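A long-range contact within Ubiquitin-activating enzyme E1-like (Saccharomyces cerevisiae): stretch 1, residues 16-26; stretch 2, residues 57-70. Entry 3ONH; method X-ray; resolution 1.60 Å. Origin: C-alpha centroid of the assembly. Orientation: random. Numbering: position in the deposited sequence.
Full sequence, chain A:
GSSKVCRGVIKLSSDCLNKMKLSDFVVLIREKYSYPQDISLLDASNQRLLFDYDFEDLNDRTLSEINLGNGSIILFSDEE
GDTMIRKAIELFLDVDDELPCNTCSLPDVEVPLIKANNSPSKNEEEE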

# COMPACT_ATOMS: atom_id res chain seq x y z
N CYS A 16 -8.11 -11.03 -6.17
CA CYS A 16 -7.37 -9.80 -6.39
C CYS A 16 -5.99 -9.84 -5.73
O CYS A 16 -5.00 -9.40 -6.30
N LEU A 17 -5.92 -10.37 -4.52
CA LEU A 17 -4.63 -10.55 -3.88
C LEU A 17 -3.74 -11.40 -4.78
O LEU A 17 -2.54 -11.16 -4.88
N ASN A 18 -4.35 -12.38 -5.44
CA ASN A 18 -3.60 -13.34 -6.24
C ASN A 18 -3.20 -12.84 -7.62
O ASN A 18 -2.36 -13.46 -8.27
N LYS A 19 -3.78 -11.74 -8.08
CA LYS A 19 -3.49 -11.26 -9.43
C LYS A 19 -2.85 -9.88 -9.46
O LYS A 19 -2.17 -9.53 -10.41
N MET A 20 -3.09 -9.10 -8.40
CA MET A 20 -2.63 -7.73 -8.32
C MET A 20 -1.11 -7.69 -8.23
O MET A 20 -0.52 -8.28 -7.32
N LYS A 21 -0.47 -7.01 -9.17
CA LYS A 21 0.98 -6.90 -9.17
C LYS A 21 1.40 -5.79 -8.23
O LYS A 21 0.67 -4.82 -8.04
N LEU A 22 2.57 -5.96 -7.63
CA LEU A 22 3.09 -5.01 -6.66
C LEU A 22 3.27 -3.63 -7.30
O LEU A 22 2.89 -2.61 -6.72
N SER A 23 3.84 -3.62 -8.50
CA SER A 23 4.05 -2.37 -9.21
C SER A 23 2.75 -1.60 -9.36
O SER A 23 2.71 -0.38 -9.20
N ASP A 24 1.68 -2.32 -9.69
CA ASP A 24 0.38 -1.69 -9.87
C ASP A 24 -0.20 -1.21 -8.55
O ASP A 24 -0.84 -0.17 -8.48
N PHE A 25 0.04 -1.97 -7.49
CA PHE A 25 -0.47 -1.61 -6.18
C PHE A 25 0.15 -0.30 -5.72
O PHE A 25 -0.53 0.57 -5.16
N VAL A 26 1.45 -0.16 -5.98
CA VAL A 26 2.18 1.05 -5.62
C VAL A 26 1.69 2.31 -6.33
O VAL A 26 1.51 3.36 -5.71
N ASP A 57 12.69 -4.59 -6.90
CA ASP A 57 12.95 -5.94 -7.39
C ASP A 57 11.74 -6.88 -7.37
O ASP A 57 11.70 -7.85 -8.12
N LEU A 58 10.77 -6.63 -6.49
CA LEU A 58 9.58 -7.47 -6.44
C LEU A 58 8.44 -6.83 -7.24
O LEU A 58 7.27 -7.12 -7.02
N ASN A 59 8.82 -5.96 -8.16
CA ASN A 59 7.89 -5.21 -9.00
C ASN A 59 6.85 -6.09 -9.67
O ASN A 59 5.67 -5.73 -9.75
N ASP A 60 7.29 -7.24 -10.16
CA ASP A 60 6.47 -8.08 -11.02
C ASP A 60 5.76 -9.22 -10.27
O ASP A 60 5.07 -10.03 -10.88
N ARG A 61 5.94 -9.27 -8.96
CA ARG A 61 5.31 -10.28 -8.12
C ARG A 61 3.91 -9.82 -7.72
O ARG A 61 3.68 -8.62 -7.58
N THR A 62 2.98 -10.75 -7.54
CA THR A 62 1.65 -10.38 -7.04
C THR A 62 1.68 -10.27 -5.53
O THR A 62 2.66 -10.66 -4.90
N LEU A 63 0.59 -9.78 -4.95
CA LEU A 63 0.57 -9.47 -3.52
C LEU A 63 0.67 -10.73 -2.66
O LEU A 63 1.31 -10.74 -1.61
N SER A 64 0.03 -11.80 -3.11
CA SER A 64 0.13 -13.08 -2.41
C SER A 64 1.49 -13.73 -2.64
O SER A 64 1.95 -14.52 -1.82
N GLU A 65 2.13 -13.41 -3.75
CA GLU A 65 3.45 -13.96 -4.05
C GLU A 65 4.53 -13.38 -3.14
O GLU A 65 5.56 -14.01 -2.90
N ILE A 66 4.31 -12.17 -2.65
CA ILE A 66 5.23 -11.59 -1.67
C ILE A 66 4.69 -11.76 -0.26
O ILE A 66 5.12 -11.10 0.68
N ASN A 67 3.73 -12.66 -0.12
CA ASN A 67 3.23 -13.08 1.17
C ASN A 67 2.48 -12.01 1.96
O ASN A 67 2.68 -11.85 3.16
N LEU A 68 1.62 -11.28 1.27
CA LEU A 68 0.67 -10.41 1.94
C LEU A 68 -0.65 -11.15 1.92
O LEU A 68 -0.90 -11.94 1.02
N GLY A 69 -1.49 -10.93 2.92
CA GLY A 69 -2.79 -11.58 2.94
C GLY A 69 -3.76 -10.90 3.89
O GLY A 69 -3.51 -9.80 4.36
N ASN A 70 -4.87 -11.57 4.15
CA ASN A 70 -5.87 -11.01 5.04
C ASN A 70 -5.26 -10.63 6.38
O ASN A 70 -4.60 -11.44 7.02

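What fills the apolar centre? Leu-63, pointing toward the first stretch in an m,t rotamer, sits among Leu-17, Met-20, Leu-22 and Phe-25. Its CD1 lies over one face of the Phe-25 ring, 4.0 Å from the centroid, a CH-pi contact. Leu-17 (t,p) brings CD1 to 3.9 Å from Leu-63 CB, and Met-20 CB lies 4.1 Å from Leu-63 CG.

How is this centre extended? Leu-22, in a t,p rotamer, also points toward its partner stretch. Both its methyls lie near Ile-66 CD1, Leu-22 CD1 at 3.9 Å and Leu-22 CD2 at 4.0 Å, and CD2 also lies 3.7 Å from Leu-58 CB. Leu-17 CD2 packs 3.6 Å from Gly-69 CA.

What holds the backbones around these side chains? Leu-22 N donates to Arg-61 O (2.9 Å), and Ser-64 N to Leu-17 O (3.2 Å), fixing the chain on both sides of Leu-63.

Where does the contact turn polar? Ser-23 (p) sets CB 3.2 Å from Asn-59 OD1, and its N donates to Asn-59 O (3.1 Å). Water 2 links Ser-23 OG (2.4 Å) with Asp-60 OD1 (3.0 Å). Near Thr-62 (p), water 1 donates to Asn-18 O (2.6 Å) and bonds Thr-62 OG1 (2.8 Å), bridging the stretches.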

# COMPACT_ATOMS: atom_id res chain seq x y z
CB CYS A 16 -8.17 -8.59 -5.90
SG CYS A 16 -7.49 -7.02 -6.44
CB LEU A 17 -4.79 -11.22 -2.52
CG LEU A 17 -3.63 -11.05 -1.54
CD1 LEU A 17 -3.65 -9.67 -0.90
CD2 LEU A 17 -3.68 -12.12 -0.47
CB ASN A 18 -4.39 -14.64 -6.40
CG ASN A 18 -4.69 -15.31 -5.07
OD1 ASN A 18 -4.11 -14.98 -4.04
ND2 ASN A 18 -5.61 -16.27 -5.10
CB LYS A 19 -4.75 -11.24 -10.29
CG LYS A 19 -5.75 -10.18 -9.87
CD LYS A 19 -6.97 -10.20 -10.78
CE LYS A 19 -7.48 -11.62 -10.95
NZ LYS A 19 -8.68 -11.73 -11.84
CB MET A 20 -3.24 -7.06 -7.10
CG MET A 20 -4.05 -5.81 -7.38
SD MET A 20 -3.03 -4.45 -7.96
CE MET A 20 -4.11 -3.06 -7.64
CB LYS A 21 1.53 -6.64 -10.58
CG LYS A 21 1.65 -7.89 -11.43
CD LYS A 21 1.51 -7.56 -12.91
CE LYS A 21 2.37 -6.37 -13.30
NZ LYS A 21 2.27 -6.06 -14.76
CB LEU A 22 4.42 -5.51 -6.11
CG LEU A 22 5.09 -4.63 -5.07
CD1 LEU A 22 4.13 -4.37 -3.92
CD2 LEU A 22 6.36 -5.29 -4.57
CB SER A 23 4.68 -2.63 -10.58
OG SER A 23 3.94 -3.60 -11.31
CB ASP A 24 -0.59 -2.65 -10.58
CG ASP A 24 -0.28 -2.79 -12.05
OD1 ASP A 24 0.35 -1.88 -12.62
OD2 ASP A 24 -0.68 -3.82 -12.64
CB PHE A 25 -0.17 -2.73 -5.18
CG PHE A 25 -1.02 -2.68 -3.95
CD1 PHE A 25 -2.40 -2.77 -4.03
CD2 PHE A 25 -0.44 -2.56 -2.69
CE1 PHE A 25 -3.18 -2.73 -2.90
CE2 PHE A 25 -1.22 -2.52 -1.55
CZ PHE A 25 -2.59 -2.61 -1.66
CB VAL A 26 3.68 0.86 -5.89
CG1 VAL A 26 4.40 2.18 -5.80
CG2 VAL A 26 4.27 -0.14 -4.92
CB ASP A 57 14.11 -6.60 -6.63
CG ASP A 57 15.36 -5.75 -6.62
OD1 ASP A 57 15.32 -4.63 -7.15
OD2 ASP A 57 16.39 -6.22 -6.08
CB LEU A 58 9.16 -7.69 -5.00
CG LEU A 58 10.18 -8.40 -4.10
CD1 LEU A 58 9.78 -8.20 -2.65
CD2 LEU A 58 10.26 -9.87 -4.46
CB ASN A 59 8.69 -4.48 -10.08
CG ASN A 59 8.08 -3.17 -10.47
OD1 ASN A 59 7.75 -2.34 -9.62
ND2 ASN A 59 7.92 -2.96 -11.77
CB ASP A 60 7.32 -8.65 -12.15
CG ASP A 60 6.57 -8.72 -13.46
OD1 ASP A 60 5.83 -7.75 -13.77
OD2 ASP A 60 6.70 -9.73 -14.19
CB ARG A 61 6.15 -10.47 -6.86
CG ARG A 61 6.47 -11.90 -6.48
CD ARG A 61 7.61 -12.45 -7.32
NE ARG A 61 7.12 -13.08 -8.53
CZ ARG A 61 6.73 -14.35 -8.60
NH1 ARG A 61 6.77 -15.12 -7.52
NH2 ARG A 61 6.28 -14.85 -9.74
CB THR A 62 0.58 -11.39 -7.42
OG1 THR A 62 0.86 -12.63 -6.76
CG2 THR A 62 0.57 -11.60 -8.92
CB LEU A 63 -0.68 -8.69 -3.15
CG LEU A 63 -0.86 -7.34 -3.83
CD1 LEU A 63 -2.00 -6.58 -3.17
CD2 LEU A 63 0.42 -6.56 -3.73
CB SER A 64 -0.99 -14.01 -2.84
OG SER A 64 -0.93 -14.24 -4.24
CB GLU A 65 3.80 -13.75 -5.53
CG GLU A 65 3.19 -14.77 -6.47
CD GLU A 65 3.42 -14.43 -7.94
OE1 GLU A 65 3.69 -13.25 -8.24
OE2 GLU A 65 3.32 -15.33 -8.79
CB ILE A 66 5.50 -10.10 -1.94
CG1 ILE A 66 4.21 -9.30 -1.79
CG2 ILE A 66 6.09 -9.91 -3.32
CD1 ILE A 66 4.36 -7.85 -2.15
CB ASN A 67 4.35 -13.66 2.02
CG ASN A 67 3.99 -15.01 2.56
OD1 ASN A 67 4.61 -16.01 2.22
ND2 ASN A 67 2.96 -15.05 3.39
CB LEU A 68 0.53 -9.09 1.19
CG LEU A 68 1.76 -8.20 1.14
CD1 LEU A 68 1.51 -7.03 0.20
CD2 LEU A 68 2.13 -7.71 2.52
CB ASN A 70 -6.99 -12.01 5.26
CG ASN A 70 -8.09 -11.47 6.13
OD1 ASN A 70 -8.77 -10.52 5.75
ND2 ASN A 70 -8.27 -12.06 7.30
O HOH W 1 -0.37 -15.03 -7.54
O HOH W 2 5.22 -4.89 -12.94